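Local coordinates for protein DegT/DnrJ/EryC1/StrS aminotransferase (Brucella abortus 2308, PDB 4QGR) that binds pyridoxal 5'-phosphate and probably works as a transaminase of the DegT/DnrJ/EryC1/StrS type, at residues Pro73-Gly78 against Val237-Asn242; His59-Ala64 against Asp219-Val224; Pro88-Ala93 against Ser348-Ile353. One frame throughout, in Å; residues are numbered along the deposited sequence.

Overall arrangement
In this probable aminotransferase of fold type I, contacts 1 and 3 hold residues that reach PLP, while contact 2 packs helix 215-224 on the sheet of the same subunit. Contacts 1 and 2 are neighbours, their centres 10 Å apart: Thr76 packs on Thr220 and Leu221, and probable hydrogen bonds run from Ile241 N to Val224 O and between Arg238 NH1 and Ser223 OG. Contact 3 lies about 30 Å from contact 1 and 31 Å from contact 2, centre to centre, across the chain's centre from contact 2. Contacts 1 and 3 reach two different PLP molecules: Asn242 binds the phosphate of PLP held by the second subunit, whereas Phe92 and Thr91 line the pocket of this chain's own PLP.

Contact 1: residues Pro73-Gly78 against Val237-Asn242; sequences PLMTRG and VRIGIN. With PLP (pyridoxal-5'-phosphate), chain G.
Ile239 is the first residue of 237-242 to meet the end of helix 68-76, which closes in a Schellman motif at Gly78, and it does so with both backbone and branch. Its carbonyl O lies 3.6 Å from Met75 CE, while Ile239 CG2 stands 4.4 Å from the same methyl. Met75 can place that methyl here because its chain leaves the helix with CG beside the backbone N and then turns about the CG-SD bond (chi3 66°), bringing CE onto the passing loop. Gly240 follows, presenting bare backbone: its CA is 4.1 Å from Met75 CE, and its N is hydrogen-bonded to Glu97 OE2 of the second subunit. Ile241 completes the row, with CG2 touching Met75 CE, so one thioether end covers three consecutive residues without any hydrogen bond between the segments. Leu101 of the second subunit packs on both Met75 and Ile241, placing this patch at the dimer interface. Beyond it, Asn242 turns to the cofactor: ND2 donates to O2P of the PLP held by the second subunit, at 2.8 Å with an N-H...O angle of 151°. A loop that packs on its own subunit and lends an asparagine to the phosphate across the interface is characteristic of the shared active sites of fold type I aminotransferase dimers.

Contact 2: residues His59-Ala64 against Asp219-Val224; sequences HVIACA and DTLRSV
Ile61 covers one face of the Arg222 guanidinium, CG1 standing 3.8 Å above its plane, over the centre. Polar partners gather round the rim. Arg222 NH2 donates to Val60 O at 2.8 Å, through a bent bond (141°) whose acceptor sits 26° out of the guanidinium plane and whose donor stands above the carbonyl plane. A water lies in the plane at the edge and accepts from the same NH2 at 2.9 Å. That water also lies in the plane of the His59 ring, 2.8 Å from ND1, and so joins the histidine to the arginine indirectly. Outside the pair, NH1 forms a salt bridge with Glu48 OE2, the oxygen that also receives Ala62 N; strand and arginine therefore share one carboxylate, which probably helps fix the turn of the guanidinium. Reach comes from an arginine extended from CG to NE. Both branches of Ile61 meet it, CG1 over the guanidinium and CG2 3.9 Å from Arg222 CG; the tip of the first, CD1, goes on to Leu221 CD1 at 4.1 Å, the leucine crossing the isoleucine at about a right angle. Met210 of strand 208-212 touches both Ile61 and Leu221 and extends this apolar layer. Strand 59-63, at one border of the mixed sheet within this chain, and the helical segment 219-224 run nearly parallel (11°), their axes 9.2 Å apart at closest approach. Such a helix laid along the sheet's flank is the alpha/beta layering of the large domain in fold type I PLP enzymes.

Contact 3: residues Pro88-Ala93 against Ser348-Ile353; sequences PSFTFA and SLPSRI. With PLP (pyridoxal-5'-phosphate), chain E.
This is a buried apolar contact in the fold type I aminotransferase framework, where the loop between strand 83-88 and helix 94-101 meets the turn joining helix 344-348 to strand 353-356. Phe90, at the centre of an inverse gamma turn, carries it from the first side. Its CG is anti to the backbone N (chi1 -158°), which directs the ring against Leu349 and Ile353, with Pro350 CD lying obliquely beside it. Leu349 CD1 makes a CH-pi contact over one face, 4.0 Å from the ring centroid and only 13° off the normal, and Leu349 CB adds a touch to Phe90 CE1 at 3.9 Å. Ile353 puts its CD1 at the ring edge, 4.0 Å from Phe90 CZ. Tyr323 meets the same ring edge-to-face. The turn is braced internally: Ser348 O accepts from both Ser351 N and Ser351 OG, the hydroxyl bond of 2.8 Å lying in the carbonyl plane, and Leu349 O takes the N-H groups of Arg352 and Ile353. While Phe90 faces this turn, the next two residues look to the cofactor. Thr91 OG1, hydrogen-bonded to Thr95 OG1, comes 3.7 Å from C2A, the methyl of PLP. His227 of the second subunit meets the Phe92 ring edge-to-face. PLP C4A lies over one face of that ring, offset toward its rim, and Phe92 CD2 comes 3.4 Å from PLP C4.

Contact 1: residues Pro73-Gly78 against Val237-Asn242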
ATOM      1  N   PRO A  73       8.814  10.347  -0.049  1.00 12.41           N
ATOM      2  CA  PRO A  73       9.792  11.422   0.013  1.00 13.30           C
ATOM      3  C   PRO A  73       9.396  12.647  -0.839  1.00 13.68           C
ATOM      4  O   PRO A  73       9.724  13.776  -0.445  1.00 13.87           O
ATOM      5  CB  PRO A  73      11.053  10.777  -0.521  1.00 13.16           C
ATOM      6  CG  PRO A  73      10.915   9.340  -0.139  1.00 13.14           C
ATOM      7  CD  PRO A  73       9.451   9.043  -0.267  1.00 12.56           C
ATOM      8  N   LEU A  74       8.740  12.421  -1.990  1.00 13.07           N
ATOM      9  CA  LEU A  74       8.259  13.557  -2.788  1.00 13.73           C
ATOM     10  C   LEU A  74       7.225  14.350  -2.003  1.00 14.60           C
ATOM     11  O   LEU A  74       7.221  15.600  -2.034  1.00 15.57           O
ATOM     12  CB  LEU A  74       7.641  13.069  -4.111  1.00 13.53           C
ATOM     13  CG  LEU A  74       8.605  12.384  -5.078  1.00 13.45           C
ATOM     14  CD1 LEU A  74       7.852  11.795  -6.275  1.00 13.70           C
ATOM     15  CD2 LEU A  74       9.626  13.350  -5.609  1.00 13.68           C
ATOM     16  N   MET A  75       6.348  13.644  -1.276  1.00 14.57           N
ATOM     17  CA  MET A  75       5.344  14.306  -0.470  1.00 15.47           C
ATOM     18  C   MET A  75       5.954  15.141   0.654  1.00 16.36           C
ATOM     19  O   MET A  75       5.526  16.291   0.904  1.00 16.09           O
ATOM     20  CB  MET A  75       4.327  13.325   0.111  1.00 15.22           C
ATOM     21  CG  MET A  75       3.502  12.585  -0.921  1.00 15.27           C
ATOM     22  SD  MET A  75       2.513  11.288  -0.212  1.00 15.60           S
ATOM     23  CE  MET A  75       1.354  12.172   0.804  1.00 16.17           C
ATOM     24  N   THR A  76       6.947  14.598   1.323  1.00 17.45           N
ATOM     25  CA  THR A  76       7.579  15.334   2.434  1.00 18.66           C
ATOM     26  C   THR A  76       8.247  16.606   1.950  1.00 19.33           C
ATOM     27  O   THR A  76       8.317  17.570   2.706  1.00 18.31           O
ATOM     28  CB  THR A  76       8.634  14.530   3.209  1.00 20.19           C
ATOM     29  OG1 THR A  76       9.749  14.247   2.361  1.00 22.14           O
ATOM     30  CG2 THR A  76       8.060  13.276   3.722  1.00 21.20           C
ATOM     31  N   ARG A  77       8.763  16.599   0.715  1.00 18.95           N
ATOM     32  CA  ARG A  77       9.414  17.778   0.143  1.00 20.43           C
ATOM     33  C   ARG A  77       8.447  18.739  -0.486  1.00 19.67           C
ATOM     34  O   ARG A  77       8.886  19.750  -1.033  1.00 20.89           O
ATOM     35  CB  ARG A  77      10.459  17.361  -0.910  1.00 22.86           C
ATOM     36  CG  ARG A  77      11.710  16.804  -0.268  1.00 26.37           C
ATOM     37  CD  ARG A  77      12.615  17.901   0.287  1.00 29.10           C
ATOM     38  NE  ARG A  77      13.352  18.633  -0.762  1.00 31.17           N
ATOM     39  CZ  ARG A  77      14.620  19.059  -0.622  1.00 33.59           C
ATOM     40  NH1 ARG A  77      15.288  18.812   0.494  1.00 31.63           N
ATOM     41  NH2 ARG A  77      15.229  19.738  -1.587  1.00 36.31           N
ATOM     42  N   GLY A  78       7.149  18.474  -0.427  1.00 17.82           N
ATOM     43  CA  GLY A  78       6.165  19.361  -1.040  1.00 18.47           C
ATOM     44  C   GLY A  78       6.218  19.396  -2.566  1.00 17.60           C
ATOM     45  O   GLY A  78       5.871  20.398  -3.174  1.00 18.63           O
ATOM     46  N   VAL A 237      -1.116  16.351  11.054  1.00 26.82           N
ATOM     47  CA  VAL A 237      -0.553  17.654  10.673  1.00 26.77           C
ATOM     48  C   VAL A 237      -0.301  17.796   9.182  1.00 25.68           C
ATOM     49  O   VAL A 237      -0.013  18.888   8.694  1.00 24.80           O
ATOM     50  CB  VAL A 237       0.781  17.963  11.396  1.00 28.60           C
ATOM     51  CG1 VAL A 237       0.537  18.156  12.879  1.00 30.11           C
ATOM     52  CG2 VAL A 237       1.828  16.873  11.183  1.00 28.31           C
ATOM     53  N   ARG A 238      -0.357  16.689   8.457  1.00 23.22           N
ATOM     54  CA  ARG A 238      -0.161  16.723   7.015  1.00 22.15           C
ATOM     55  C   ARG A 238      -0.990  15.625   6.360  1.00 20.31           C
ATOM     56  O   ARG A 238      -1.475  14.714   7.032  1.00 19.88           O
ATOM     57  CB  ARG A 238       1.330  16.572   6.672  1.00 22.89           C
ATOM     58  CG  ARG A 238       1.981  15.298   7.235  1.00 23.35           C
ATOM     59  CD  ARG A 238       3.466  15.169   6.883  1.00 24.05           C
ATOM     60  NE  ARG A 238       4.286  16.237   7.455  1.00 25.62           N
ATOM     61  CZ  ARG A 238       4.750  16.312   8.698  1.00 26.93           C
ATOM     62  NH1 ARG A 238       4.524  15.370   9.595  1.00 28.19           N
ATOM     63  NH2 ARG A 238       5.448  17.386   9.063  1.00 28.62           N
ATOM     64  N   ILE A 239      -1.148  15.737   5.048  1.00 19.26           N
ATOM     65  CA  ILE A 239      -1.750  14.688   4.255  1.00 18.99           C
ATOM     66  C   ILE A 239      -0.757  13.546   4.212  1.00 17.82           C
ATOM     67  O   ILE A 239       0.450  13.744   3.912  1.00 17.80           O
ATOM     68  CB  ILE A 239      -2.040  15.150   2.812  1.00 19.39           C
ATOM     69  CG1 ILE A 239      -3.010  16.362   2.790  1.00 20.03           C
ATOM     70  CG2 ILE A 239      -2.534  13.976   1.988  1.00 20.00           C
ATOM     71  CD1 ILE A 239      -4.273  16.210   3.606  1.00 20.60           C
ATOM     72  N   GLY A 240      -1.257  12.343   4.471  1.00 17.78           N
ATOM     73  CA  GLY A 240      -0.419  11.131   4.340  1.00 16.82           C
ATOM     74  C   GLY A 240      -1.110   9.982   3.622  1.00 17.00           C
ATOM     75  O   GLY A 240      -2.088  10.191   2.883  1.00 17.11           O
ATOM     76  N   ILE A 241      -0.582   8.768   3.862  1.00 15.69           N
ATOM     77  CA  ILE A 241      -1.125   7.544   3.299  1.00 15.09           C
ATOM     78  C   ILE A 241      -1.107   6.438   4.365  1.00 14.93           C
ATOM     79  O   ILE A 241      -0.747   6.693   5.533  1.00 14.55           O
ATOM     80  CB  ILE A 241      -0.355   7.137   2.039  1.00 14.69           C
ATOM     81  CG1 ILE A 241       1.136   6.911   2.346  1.00 14.46           C
ATOM     82  CG2 ILE A 241      -0.497   8.172   0.923  1.00 14.90           C
ATOM     83  CD1 ILE A 241       1.866   6.284   1.173  1.00 13.92           C
ATOM     84  N   ASN A 242      -1.501   5.227   3.975  1.00 13.91           N
ATOM     85  CA  ASN A 242      -1.306   4.078   4.841  1.00 14.17           C
ATOM     86  C   ASN A 242      -0.251   3.215   4.198  1.00 13.33           C
ATOM     87  O   ASN A 242      -0.561   2.516   3.244  1.00 12.12           O
ATOM     88  CB  ASN A 242      -2.590   3.254   4.969  1.00 14.76           C
ATOM     89  CG  ASN A 242      -2.406   2.002   5.824  1.00 15.02           C
ATOM     90  OD1 ASN A 242      -1.327   1.708   6.320  1.00 15.25           O
ATOM     91  ND2 ASN A 242      -3.475   1.251   5.979  1.00 16.04           N
TER
HETATM   92  N1  PLP G 402     -12.434   4.392   6.668  1.00 20.98           N
HETATM   93  C2  PLP G 402     -12.773   4.157   7.959  1.00 21.96           C
HETATM   94  C2A PLP G 402     -14.146   4.540   8.467  1.00 25.42           C
HETATM   95  C3  PLP G 402     -11.818   3.475   8.865  1.00 21.89           C
HETATM   96  O3  PLP G 402     -12.140   3.193  10.141  1.00 23.78           O
HETATM   97  C4  PLP G 402     -10.473   3.132   8.346  1.00 23.39           C
HETATM   98  C4A PLP G 402      -9.463   2.415   9.131  1.00 26.54           C
HETATM   99  O4A PLP G 402      -9.798   1.867  10.143  1.00 37.29           O
HETATM  100  C5  PLP G 402     -10.213   3.428   6.936  1.00 20.70           C
HETATM  101  C6  PLP G 402     -11.214   4.068   6.179  1.00 20.24           C
HETATM  102  C5A PLP G 402      -8.830   3.096   6.375  1.00 20.19           C
HETATM  103  O4P PLP G 402      -8.627   1.679   6.315  1.00 18.65           O
HETATM  104  P   PLP G 402      -7.150   1.095   6.459  1.00 17.73           P
HETATM  105  O1P PLP G 402      -7.285  -0.330   5.954  1.00 16.47           O
HETATM  106  O2P PLP G 402      -6.148   1.957   5.687  1.00 17.19           O
HETATM  107  O3P PLP G 402      -6.909   1.171   7.978  1.00 17.95           O

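Contact 2: residues His59-Ala64 against Asp219-Val224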
ATOM      1  N   HIS A  59      18.777   5.702   9.688  1.00 17.22           N
ATOM      2  CA  HIS A  59      17.316   5.538   9.773  1.00 16.77           C
ATOM      3  C   HIS A  59      16.801   4.652   8.679  1.00 15.45           C
ATOM      4  O   HIS A  59      17.020   4.947   7.503  1.00 15.95           O
ATOM      5  CB  HIS A  59      16.582   6.896   9.706  1.00 17.26           C
ATOM      6  CG  HIS A  59      17.068   7.882  10.734  1.00 18.00           C
ATOM      7  ND1 HIS A  59      16.639   7.862  12.043  1.00 19.45           N
ATOM      8  CD2 HIS A  59      17.982   8.875  10.650  1.00 18.74           C
ATOM      9  CE1 HIS A  59      17.285   8.793  12.736  1.00 20.47           C
ATOM     10  NE2 HIS A  59      18.095   9.434  11.906  1.00 20.45           N
ATOM     11  N   VAL A  60      16.039   3.620   9.056  1.00 14.38           N
ATOM     12  CA  VAL A  60      15.324   2.768   8.090  1.00 13.68           C
ATOM     13  C   VAL A  60      13.859   2.868   8.432  1.00 13.65           C
ATOM     14  O   VAL A  60      13.460   2.652   9.607  1.00 14.14           O
ATOM     15  CB  VAL A  60      15.737   1.301   8.165  1.00 13.56           C
ATOM     16  CG1 VAL A  60      14.846   0.443   7.228  1.00 12.97           C
ATOM     17  CG2 VAL A  60      17.240   1.157   7.860  1.00 13.95           C
ATOM     18  N   ILE A  61      13.070   3.249   7.433  1.00 13.25           N
ATOM     19  CA  ILE A  61      11.632   3.453   7.622  1.00 12.99           C
ATOM     20  C   ILE A  61      10.918   2.421   6.739  1.00 12.49           C
ATOM     21  O   ILE A  61      10.728   2.625   5.526  1.00 11.53           O
ATOM     22  CB  ILE A  61      11.213   4.873   7.238  1.00 13.05           C
ATOM     23  CG1 ILE A  61      12.021   5.935   7.995  1.00 14.19           C
ATOM     24  CG2 ILE A  61       9.717   5.051   7.499  1.00 13.24           C
ATOM     25  CD1 ILE A  61      13.217   6.424   7.209  1.00 14.19           C
ATOM     26  N   ALA A  62      10.496   1.330   7.359  1.00 12.52           N
ATOM     27  CA  ALA A  62       9.806   0.261   6.604  1.00 12.30           C
ATOM     28  C   ALA A  62       8.447   0.769   6.139  1.00 12.31           C
ATOM     29  O   ALA A  62       7.851   1.601   6.800  1.00 12.18           O
ATOM     30  CB  ALA A  62       9.679  -1.005   7.457  1.00 12.86           C
ATOM     31  N   CYS A  63       7.976   0.296   4.977  1.00 11.48           N
ATOM     32  CA  CYS A  63       6.659   0.702   4.463  1.00 11.67           C
ATOM     33  C   CYS A  63       6.065  -0.417   3.618  1.00 11.55           C
ATOM     34  O   CYS A  63       6.598  -1.547   3.604  1.00 11.01           O
ATOM     35  CB  CYS A  63       6.790   2.013   3.673  1.00 11.42           C
ATOM     36  SG  CYS A  63       8.005   2.022   2.326  1.00 12.01           S
ATOM     37  N   ALA A  64       5.007  -0.121   2.872  1.00 11.67           N
ATOM     38  CA  ALA A  64       4.212  -1.173   2.295  1.00 12.10           C
ATOM     39  C   ALA A  64       4.704  -1.748   0.988  1.00 11.93           C
ATOM     40  O   ALA A  64       4.365  -2.896   0.675  1.00 11.48           O
ATOM     41  CB  ALA A  64       2.775  -0.712   2.102  1.00 12.77           C
ATOM     42  N   ASP A 219      11.588  11.450  10.495  1.00 19.00           N
ATOM     43  CA  ASP A 219      10.405  11.701  11.338  1.00 20.06           C
ATOM     44  C   ASP A 219       9.219  12.032  10.468  1.00 18.37           C
ATOM     45  O   ASP A 219       8.109  11.586  10.736  1.00 18.14           O
ATOM     46  CB  ASP A 219      10.656  12.878  12.279  1.00 23.32           C
ATOM     47  CG  ASP A 219      11.587  12.543  13.434  1.00 27.11           C
ATOM     48  OD1 ASP A 219      11.836  11.358  13.718  1.00 30.99           O
ATOM     49  OD2 ASP A 219      12.071  13.502  14.092  1.00 31.26           O
ATOM     50  N   THR A 220       9.458  12.819   9.438  1.00 17.58           N
ATOM     51  CA  THR A 220       8.408  13.220   8.503  1.00 17.77           C
ATOM     52  C   THR A 220       7.920  12.006   7.739  1.00 15.97           C
ATOM     53  O   THR A 220       6.729  11.857   7.509  1.00 15.59           O
ATOM     54  CB  THR A 220       8.884  14.367   7.568  1.00 18.74           C
ATOM     55  OG1 THR A 220       9.343  15.494   8.389  1.00 20.77           O
ATOM     56  CG2 THR A 220       7.788  14.811   6.762  1.00 19.67           C
ATOM     57  N   LEU A 221       8.831  11.129   7.345  1.00 15.75           N
ATOM     58  CA  LEU A 221       8.420   9.915   6.591  1.00 14.71           C
ATOM     59  C   LEU A 221       7.551   8.999   7.475  1.00 15.24           C
ATOM     60  O   LEU A 221       6.570   8.402   7.025  1.00 14.14           O
ATOM     61  CB  LEU A 221       9.620   9.149   6.027  1.00 14.52           C
ATOM     62  CG  LEU A 221      10.326   9.907   4.921  1.00 14.53           C
ATOM     63  CD1 LEU A 221      11.632   9.216   4.590  1.00 14.49           C
ATOM     64  CD2 LEU A 221       9.468  10.029   3.664  1.00 14.69           C
ATOM     65  N   ARG A 222       7.891   8.931   8.757  1.00 15.69           N
ATOM     66  CA  ARG A 222       7.147   8.097   9.672  1.00 15.84           C
ATOM     67  C   ARG A 222       5.758   8.671   9.921  1.00 15.83           C
ATOM     68  O   ARG A 222       4.821   7.921  10.216  1.00 16.14           O
ATOM     69  CB  ARG A 222       7.885   7.859  10.994  1.00 16.52           C
ATOM     70  CG  ARG A 222       9.165   7.027  10.836  1.00 16.51           C
ATOM     71  CD  ARG A 222       9.739   6.575  12.185  1.00 17.00           C
ATOM     72  NE  ARG A 222      11.125   6.093  12.095  1.00 17.33           N
ATOM     73  CZ  ARG A 222      11.473   4.875  11.660  1.00 17.27           C
ATOM     74  NH1 ARG A 222      10.548   4.008  11.233  1.00 16.38           N
ATOM     75  NH2 ARG A 222      12.744   4.544  11.614  1.00 17.79           N
ATOM     76  N   SER A 223       5.633   9.991   9.804  1.00 15.94           N
ATOM     77  CA  SER A 223       4.337  10.625   9.887  1.00 16.31           C
ATOM     78  C   SER A 223       3.520  10.329   8.627  1.00 16.01           C
ATOM     79  O   SER A 223       2.386   9.899   8.715  1.00 16.11           O
ATOM     80  CB  SER A 223       4.516  12.139  10.076  1.00 16.87           C
ATOM     81  OG  SER A 223       3.312  12.864   9.881  1.00 16.91           O
ATOM     82  N   VAL A 224       4.117  10.521   7.464  1.00 15.94           N
ATOM     83  CA  VAL A 224       3.415  10.375   6.205  1.00 16.35           C
ATOM     84  C   VAL A 224       2.855   8.967   6.021  1.00 15.46           C
ATOM     85  O   VAL A 224       1.747   8.796   5.483  1.00 16.60           O
ATOM     86  CB  VAL A 224       4.337  10.772   5.008  1.00 17.07           C
ATOM     87  CG1 VAL A 224       3.739  10.385   3.658  1.00 17.52           C
ATOM     88  CG2 VAL A 224       4.587  12.274   5.031  1.00 19.07           C
TER
HETATM   89  O   HOH W   1      15.065   5.738  12.958  1.00 28.84           O

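Contact 3: residues Pro88-Ala93 against Ser348-Ile353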
ATOM      1  N   PRO A  88      14.792   8.158 -15.214  1.00 12.30           N
ATOM      2  CA  PRO A  88      14.981   7.399 -16.447  1.00 12.63           C
ATOM      3  C   PRO A  88      13.658   6.944 -17.044  1.00 12.79           C
ATOM      4  O   PRO A  88      12.649   6.862 -16.355  1.00 12.29           O
ATOM      5  CB  PRO A  88      15.792   6.175 -15.987  1.00 12.54           C
ATOM      6  CG  PRO A  88      16.103   6.385 -14.551  1.00 12.06           C
ATOM      7  CD  PRO A  88      15.112   7.355 -14.021  1.00 11.87           C
ATOM      8  N   SER A  89      13.664   6.738 -18.358  1.00 13.46           N
ATOM      9  CA  SER A  89      12.575   6.047 -19.045  1.00 13.12           C
ATOM     10  C   SER A  89      12.808   4.523 -19.034  1.00 13.05           C
ATOM     11  O   SER A  89      11.840   3.748 -19.058  1.00 13.66           O
ATOM     12  CB  SER A  89      12.500   6.573 -20.481  1.00 13.93           C
ATOM     13  OG  SER A  89      11.596   5.818 -21.261  1.00 13.60           O
ATOM     14  N   PHE A  90      14.070   4.086 -19.038  1.00 12.74           N
ATOM     15  CA  PHE A  90      14.388   2.666 -18.980  1.00 12.49           C
ATOM     16  C   PHE A  90      14.417   2.190 -17.533  1.00 12.80           C
ATOM     17  O   PHE A  90      15.476   2.126 -16.926  1.00 13.12           O
ATOM     18  CB  PHE A  90      15.730   2.399 -19.684  1.00 12.75           C
ATOM     19  CG  PHE A  90      15.899   0.988 -20.136  1.00 12.48           C
ATOM     20  CD1 PHE A  90      15.189   0.530 -21.218  1.00 12.82           C
ATOM     21  CD2 PHE A  90      16.760   0.115 -19.453  1.00 12.90           C
ATOM     22  CE1 PHE A  90      15.306  -0.772 -21.647  1.00 12.99           C
ATOM     23  CE2 PHE A  90      16.895  -1.198 -19.865  1.00 12.76           C
ATOM     24  CZ  PHE A  90      16.163  -1.644 -20.959  1.00 12.69           C
ATOM     25  N   THR A  91      13.229   1.948 -16.977  1.00 13.08           N
ATOM     26  CA  THR A  91      13.047   1.530 -15.607  1.00 12.69           C
ATOM     27  C   THR A  91      11.599   1.034 -15.453  1.00 13.32           C
ATOM     28  O   THR A  91      10.772   1.154 -16.387  1.00 13.08           O
ATOM     29  CB  THR A  91      13.336   2.695 -14.629  1.00 12.98           C
ATOM     30  OG1 THR A  91      13.254   2.235 -13.287  1.00 12.19           O
ATOM     31  CG2 THR A  91      12.374   3.900 -14.857  1.00 12.83           C
ATOM     32  N   PHE A  92      11.293   0.501 -14.272  1.00 12.83           N
ATOM     33  CA  PHE A  92       9.934   0.117 -13.916  1.00 13.86           C
ATOM     34  C   PHE A  92       9.036   1.329 -13.773  1.00 13.14           C
ATOM     35  O   PHE A  92       9.486   2.402 -13.349  1.00 12.46           O
ATOM     36  CB  PHE A  92       9.966  -0.652 -12.597  1.00 14.21           C
ATOM     37  CG  PHE A  92       8.640  -1.223 -12.191  1.00 15.61           C
ATOM     38  CD1 PHE A  92       8.102  -2.321 -12.866  1.00 17.56           C
ATOM     39  CD2 PHE A  92       7.960  -0.703 -11.124  1.00 15.27           C
ATOM     40  CE1 PHE A  92       6.862  -2.839 -12.493  1.00 17.74           C
ATOM     41  CE2 PHE A  92       6.732  -1.213 -10.736  1.00 16.05           C
ATOM     42  CZ  PHE A  92       6.196  -2.303 -11.403  1.00 16.06           C
ATOM     43  N   ALA A  93       7.750   1.177 -14.115  1.00 12.32           N
ATOM     44  CA  ALA A  93       6.831   2.319 -14.172  1.00 11.97           C
ATOM     45  C   ALA A  93       6.791   3.189 -12.906  1.00 11.31           C
ATOM     46  O   ALA A  93       6.580   4.382 -12.984  1.00 11.65           O
ATOM     47  CB  ALA A  93       5.422   1.818 -14.465  1.00 12.16           C
ATOM     48  N   SER A 348      16.207   1.705 -28.328  1.00 16.79           N
ATOM     49  CA  SER A 348      16.808   0.580 -29.037  1.00 18.27           C
ATOM     50  C   SER A 348      17.121  -0.650 -28.165  1.00 17.84           C
ATOM     51  O   SER A 348      17.122  -1.782 -28.667  1.00 17.26           O
ATOM     52  CB  SER A 348      18.070   1.016 -29.757  1.00 20.08           C
ATOM     53  OG  SER A 348      18.999   1.501 -28.836  1.00 21.57           O
ATOM     54  N   LEU A 349      17.373  -0.457 -26.872  1.00 16.42           N
ATOM     55  CA  LEU A 349      17.636  -1.613 -26.005  1.00 16.72           C
ATOM     56  C   LEU A 349      16.606  -2.724 -26.023  1.00 16.60           C
ATOM     57  O   LEU A 349      17.011  -3.894 -25.939  1.00 16.76           O
ATOM     58  CB  LEU A 349      17.842  -1.180 -24.544  1.00 16.20           C
ATOM     59  CG  LEU A 349      19.216  -0.664 -24.240  1.00 16.81           C
ATOM     60  CD1 LEU A 349      19.243  -0.100 -22.832  1.00 16.47           C
ATOM     61  CD2 LEU A 349      20.252  -1.797 -24.390  1.00 17.73           C
ATOM     62  N   PRO A 350      15.295  -2.393 -26.027  1.00 16.38           N
ATOM     63  CA  PRO A 350      14.279  -3.433 -26.089  1.00 17.02           C
ATOM     64  C   PRO A 350      14.410  -4.399 -27.256  1.00 17.58           C
ATOM     65  O   PRO A 350      13.867  -5.507 -27.171  1.00 18.99           O
ATOM     66  CB  PRO A 350      12.955  -2.650 -26.185  1.00 16.66           C
ATOM     67  CG  PRO A 350      13.245  -1.340 -25.548  1.00 16.66           C
ATOM     68  CD  PRO A 350      14.679  -1.064 -25.951  1.00 16.67           C
ATOM     69  N   SER A 351      15.127  -4.040 -28.321  1.00 17.89           N
ATOM     70  CA  SER A 351      15.266  -4.947 -29.448  1.00 18.74           C
ATOM     71  C   SER A 351      16.409  -5.925 -29.277  1.00 18.61           C
ATOM     72  O   SER A 351      16.519  -6.856 -30.066  1.00 18.49           O
ATOM     73  CB  SER A 351      15.443  -4.181 -30.770  1.00 19.32           C
ATOM     74  OG  SER A 351      16.683  -3.475 -30.795  1.00 20.44           O
ATOM     75  N   ARG A 352      17.266  -5.713 -28.273  1.00 18.12           N
ATOM     76  CA  ARG A 352      18.451  -6.544 -28.128  1.00 18.56           C
ATOM     77  C   ARG A 352      18.765  -7.057 -26.718  1.00 16.84           C
ATOM     78  O   ARG A 352      19.582  -7.951 -26.589  1.00 17.50           O
ATOM     79  CB  ARG A 352      19.669  -5.828 -28.718  1.00 19.82           C
ATOM     80  CG  ARG A 352      20.029  -4.519 -28.051  1.00 21.38           C
ATOM     81  CD  ARG A 352      21.165  -3.742 -28.791  1.00 23.06           C
ATOM     82  NE  ARG A 352      21.632  -2.618 -27.944  1.00 24.52           N
ATOM     83  CZ  ARG A 352      21.299  -1.319 -28.082  1.00 23.77           C
ATOM     84  NH1 ARG A 352      20.531  -0.913 -29.077  1.00 26.15           N
ATOM     85  NH2 ARG A 352      21.784  -0.395 -27.247  1.00 23.82           N
ATOM     86  N   ILE A 353      18.128  -6.518 -25.686  1.00 15.29           N
ATOM     87  CA  ILE A 353      18.425  -6.928 -24.296  1.00 14.38           C
ATOM     88  C   ILE A 353      17.698  -8.214 -23.902  1.00 14.06           C
ATOM     89  O   ILE A 353      16.602  -8.511 -24.402  1.00 13.87           O
ATOM     90  CB  ILE A 353      18.094  -5.781 -23.326  1.00 13.79           C
ATOM     91  CG1 ILE A 353      18.894  -5.911 -22.022  1.00 13.67           C
ATOM     92  CG2 ILE A 353      16.585  -5.633 -23.130  1.00 13.36           C
ATOM     93  CD1 ILE A 353      18.862  -4.652 -21.181  1.00 13.72           C
TER
HETATM   94  N1  PLP E 403      11.456   0.858  -8.740  1.00 12.49           N
HETATM   95  C2  PLP E 403      12.048  -0.102  -9.474  1.00 13.44           C
HETATM   96  C2A PLP E 403      13.336   0.150 -10.220  1.00 13.83           C
HETATM   97  C3  PLP E 403      11.450  -1.466  -9.462  1.00 14.24           C
HETATM   98  O3  PLP E 403      12.059  -2.431 -10.140  1.00 13.36           O
HETATM   99  C4  PLP E 403      10.151  -1.658  -8.764  1.00 15.06           C
HETATM  100  C4A PLP E 403       9.411  -2.924  -8.566  1.00 20.41           C
HETATM  101  O4A PLP E 403       9.972  -3.980  -8.354  1.00 26.40           O
HETATM  102  C5  PLP E 403       9.615  -0.511  -8.019  1.00 14.25           C
HETATM  103  C6  PLP E 403      10.312   0.699  -8.054  1.00 12.83           C
HETATM  104  C5A PLP E 403       8.312  -0.626  -7.258  1.00 12.98           C
HETATM  105  O4P PLP E 403       8.415  -1.514  -6.136  1.00 13.74           O
HETATM  106  P   PLP E 403       7.141  -2.368  -5.653  1.00 13.40           P
HETATM  107  O1P PLP E 403       7.472  -2.907  -4.263  1.00 12.60           O
HETATM  108  O2P PLP E 403       5.927  -1.477  -5.724  1.00 12.87           O
HETATM  109  O3P PLP E 403       7.122  -3.499  -6.693  1.00 13.95           O